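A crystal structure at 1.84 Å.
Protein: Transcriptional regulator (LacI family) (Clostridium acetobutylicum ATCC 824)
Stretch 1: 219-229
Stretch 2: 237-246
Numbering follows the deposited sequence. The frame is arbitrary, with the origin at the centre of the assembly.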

# COMPACT_ATOMS: atom_id res chain seq x y z
N GLU A 219 -2.58 -21.39 -5.18
CA GLU A 219 -2.65 -20.19 -6.01
C GLU A 219 -2.51 -18.94 -5.13
O GLU A 219 -3.12 -18.86 -4.08
CB GLU A 219 -3.95 -20.14 -6.80
CG GLU A 219 -3.86 -19.17 -7.94
CD GLU A 219 -4.98 -19.29 -8.96
OE1 GLU A 219 -5.61 -20.37 -9.07
OE2 GLU A 219 -5.23 -18.27 -9.64
N ILE A 220 -1.69 -17.98 -5.55
CA ILE A 220 -1.40 -16.81 -4.71
C ILE A 220 -1.93 -15.54 -5.35
O ILE A 220 -1.83 -15.37 -6.56
CB ILE A 220 0.14 -16.65 -4.51
CG1 ILE A 220 0.70 -17.93 -3.88
CG2 ILE A 220 0.44 -15.38 -3.65
CD1 ILE A 220 2.26 -18.08 -3.93
N VAL A 221 -2.47 -14.64 -4.54
CA VAL A 221 -2.74 -13.27 -4.97
C VAL A 221 -2.11 -12.41 -3.90
O VAL A 221 -2.23 -12.70 -2.71
CB VAL A 221 -4.23 -12.93 -5.07
CG1 VAL A 221 -4.44 -11.41 -5.39
CG2 VAL A 221 -4.88 -13.78 -6.18
N ALA A 222 -1.39 -11.38 -4.32
CA ALA A 222 -0.72 -10.53 -3.33
C ALA A 222 -1.09 -9.09 -3.58
O ALA A 222 -1.41 -8.72 -4.69
CB ALA A 222 0.77 -10.68 -3.45
N ILE A 223 -1.02 -8.27 -2.54
CA ILE A 223 -1.17 -6.82 -2.68
C ILE A 223 0.17 -6.25 -3.17
O ILE A 223 1.22 -6.50 -2.56
CB ILE A 223 -1.59 -6.14 -1.36
CG1 ILE A 223 -2.95 -6.67 -0.86
CG2 ILE A 223 -1.55 -4.59 -1.48
CD1 ILE A 223 -4.12 -6.30 -1.81
N GLY A 224 0.13 -5.50 -4.26
CA GLY A 224 1.38 -4.99 -4.86
C GLY A 224 1.79 -3.68 -4.23
O GLY A 224 1.09 -2.67 -4.35
N MSE A 225 2.91 -3.70 -3.51
CA MSE A 225 3.36 -2.48 -2.82
C MSE A 225 4.67 -2.00 -3.41
O MSE A 225 4.89 -0.80 -3.54
CB MSE A 225 3.53 -2.74 -1.31
CG MSE A 225 2.32 -3.39 -0.69
SE MSE A 225 2.45 -3.23 1.25
CE MSE A 225 0.65 -3.61 1.66
N ASN A 226 5.57 -2.95 -3.69
CA ASN A 226 6.86 -2.63 -4.30
C ASN A 226 6.76 -2.66 -5.83
O ASN A 226 5.71 -2.98 -6.40
CB ASN A 226 7.98 -3.57 -3.81
CG ASN A 226 8.29 -3.39 -2.31
OD1 ASN A 226 8.37 -2.28 -1.81
ND2 ASN A 226 8.45 -4.50 -1.61
N ASP A 227 7.85 -2.32 -6.48
CA ASP A 227 7.96 -2.31 -7.94
C ASP A 227 7.28 -3.52 -8.63
O ASP A 227 7.62 -4.66 -8.35
CB ASP A 227 9.46 -2.23 -8.26
CG ASP A 227 9.75 -1.86 -9.69
OD1 ASP A 227 9.11 -2.42 -10.63
OD2 ASP A 227 10.71 -1.06 -9.87
N ARG A 228 6.30 -3.26 -9.49
CA ARG A 228 5.54 -4.29 -10.23
C ARG A 228 6.42 -5.34 -10.97
O ARG A 228 5.98 -6.48 -11.19
CB ARG A 228 4.64 -3.63 -11.27
CG ARG A 228 3.47 -2.79 -10.71
CD ARG A 228 2.62 -2.28 -11.91
NE ARG A 228 1.38 -1.66 -11.43
CZ ARG A 228 0.70 -0.69 -12.06
NH1 ARG A 228 1.14 -0.20 -13.22
NH2 ARG A 228 -0.43 -0.21 -11.51
N GLU A 229 7.63 -4.96 -11.37
CA GLU A 229 8.44 -5.89 -12.14
C GLU A 229 8.90 -7.14 -11.35
O GLU A 229 9.18 -8.19 -11.96
CB GLU A 229 9.65 -5.19 -12.80
CG GLU A 229 9.21 -4.46 -14.07
CD GLU A 229 10.36 -3.97 -14.93
OE1 GLU A 229 11.51 -4.45 -14.80
OE2 GLU A 229 10.08 -3.07 -15.76
N PRO A 237 5.41 -15.90 -12.19
CA PRO A 237 4.78 -14.59 -12.00
C PRO A 237 3.62 -14.68 -11.00
O PRO A 237 2.89 -15.68 -10.94
CB PRO A 237 4.32 -14.23 -13.42
CG PRO A 237 5.37 -14.93 -14.30
CD PRO A 237 5.47 -16.25 -13.62
N VAL A 238 3.50 -13.65 -10.19
CA VAL A 238 2.50 -13.57 -9.14
C VAL A 238 1.43 -12.56 -9.53
O VAL A 238 1.73 -11.38 -9.85
CB VAL A 238 3.16 -13.09 -7.82
CG1 VAL A 238 2.11 -12.94 -6.65
CG2 VAL A 238 4.27 -14.02 -7.44
N THR A 239 0.18 -13.01 -9.48
CA THR A 239 -0.95 -12.11 -9.66
C THR A 239 -1.06 -11.15 -8.50
O THR A 239 -0.95 -11.54 -7.34
CB THR A 239 -2.25 -12.90 -9.82
OG1 THR A 239 -2.22 -13.52 -11.11
CG2 THR A 239 -3.48 -11.96 -9.70
N ILE A 240 -1.24 -9.88 -8.84
CA ILE A 240 -1.37 -8.85 -7.82
C ILE A 240 -2.58 -7.92 -7.96
O ILE A 240 -3.14 -7.74 -9.05
CB ILE A 240 -0.11 -7.93 -7.77
CG1 ILE A 240 -0.00 -7.11 -9.10
CG2 ILE A 240 1.17 -8.73 -7.47
CD1 ILE A 240 1.17 -6.07 -9.08
N VAL A 241 -2.96 -7.34 -6.84
CA VAL A 241 -3.87 -6.21 -6.83
C VAL A 241 -2.96 -5.03 -6.41
O VAL A 241 -2.41 -5.01 -5.30
CB VAL A 241 -5.08 -6.39 -5.90
CG1 VAL A 241 -6.08 -5.26 -6.23
CG2 VAL A 241 -5.73 -7.79 -6.12
N ASP A 242 -2.73 -4.11 -7.34
CA ASP A 242 -1.63 -3.16 -7.19
C ASP A 242 -2.10 -1.88 -6.57
O ASP A 242 -3.18 -1.37 -6.90
CB ASP A 242 -0.97 -2.88 -8.55
CG ASP A 242 0.32 -2.10 -8.43
OD1 ASP A 242 1.17 -2.46 -7.59
OD2 ASP A 242 0.51 -1.12 -9.21
N ILE A 243 -1.29 -1.35 -5.67
CA ILE A 243 -1.50 0.02 -5.21
C ILE A 243 -0.74 0.88 -6.24
O ILE A 243 0.45 0.80 -6.29
CB ILE A 243 -0.88 0.27 -3.86
CG1 ILE A 243 -1.42 -0.71 -2.82
CG2 ILE A 243 -1.22 1.69 -3.39
CD1 ILE A 243 -0.84 -0.47 -1.41
N PRO A 244 -1.45 1.71 -7.03
CA PRO A 244 -0.85 2.48 -8.15
C PRO A 244 -0.08 3.71 -7.66
O PRO A 244 -0.45 4.88 -7.93
CB PRO A 244 -2.06 2.81 -9.03
CG PRO A 244 -3.25 2.92 -7.99
CD PRO A 244 -2.90 1.95 -6.86
N ILE A 245 1.02 3.45 -6.96
CA ILE A 245 1.72 4.47 -6.22
C ILE A 245 2.30 5.52 -7.15
O ILE A 245 2.25 6.72 -6.81
CB ILE A 245 2.81 3.87 -5.32
CG1 ILE A 245 2.13 3.12 -4.15
CG2 ILE A 245 3.73 4.98 -4.77
CD1 ILE A 245 3.03 2.00 -3.53
N GLU A 246 2.86 5.10 -8.29
CA GLU A 246 3.44 6.10 -9.21
C GLU A 246 2.40 7.16 -9.64
O GLU A 246 2.68 8.36 -9.49
CB GLU A 246 4.14 5.47 -10.43
CG GLU A 246 5.30 4.54 -10.03
CD GLU A 246 4.87 3.13 -9.72
OE1 GLU A 246 3.66 2.83 -9.64
OE2 GLU A 246 5.77 2.30 -9.53
O HOH W 1 0.00 -15.70 -8.50
O HOH W 2 3.37 -4.01 -7.31
O HOH W 3 5.98 -0.40 -10.36

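The two stretches meet as neighbouring parallel strands, 219-224 and one that ends at D242, whose axes approach to 4.4 Å with 34° between their N-to-C directions; together they bury 733 Å². I220 CG2 packs against V238 CG1 at 4.2 Å, while the I220 carbonyl reaches the other strand through a water: water 1 donates to I220 O (2.7 Å from the water O) and accepts from T239 N (2.9 Å). T239 N lies 4.3 Å from I220 O, too far for a direct hydrogen bond, and the water links the two.

V221 sends its side chain to the same face as I223 and V241, and its CG1 lies 3.9 Å from V241 CG2. Its CA also makes a CA-H...O contact with T239 O, at 3.4 Å and 146° at the hydrogen.

A222 carries the first direct pair of backbone bonds. A222 N donates to T239 O at 3.1 Å and V241 N donates to A222 O at 3.0 Å, both with N-H...acceptor angles of 158°. One residue thus bonds to the residues before and after its partner I240, the signature of a parallel bridge. On the opposite face from V221, the methyl CB of A222 sits 4.1 Å from V238 CG1.

I223 turns back to the V221 face. Its CD1 approaches V241 CB at 4.2 Å, and its CG2 approaches I243 CG1 at 4.1 Å.

G224 repeats the pattern with straighter bonds: G224 N to V241 O is 2.8 Å at 174°, and I243 N to G224 O is 3.0 Å at 169°. The strands are tight here, with G224 CA 4.2 Å from D242 CA. An ideal CB on G224 would clash, lying 2.6 Å from D242 OD1 and 3.0 Å from I240 CD1.

Beyond the strand, the CA-to-CB bond of selenomethionine M225 points away, yet its backbone O comes within 3.4 Å of I245 CD1. Water 2 donates to both N226 O and D242 OD1, each at 2.7 Å. D227 caps the following helix, its OD1 accepting from E229 N at 3.0 Å and 166°.

R228 closes the contact with a salt bridge: R228 NE to D242 OD2 measures 2.4 Å at 129°. The bond is very short and the place of OD2 is less sure. OD2 lies near the guanidinium plane, at its edge. Water 3 adds a second link, accepting from R228 N at 3.0 Å and donating to E246 OE2 at 2.8 Å.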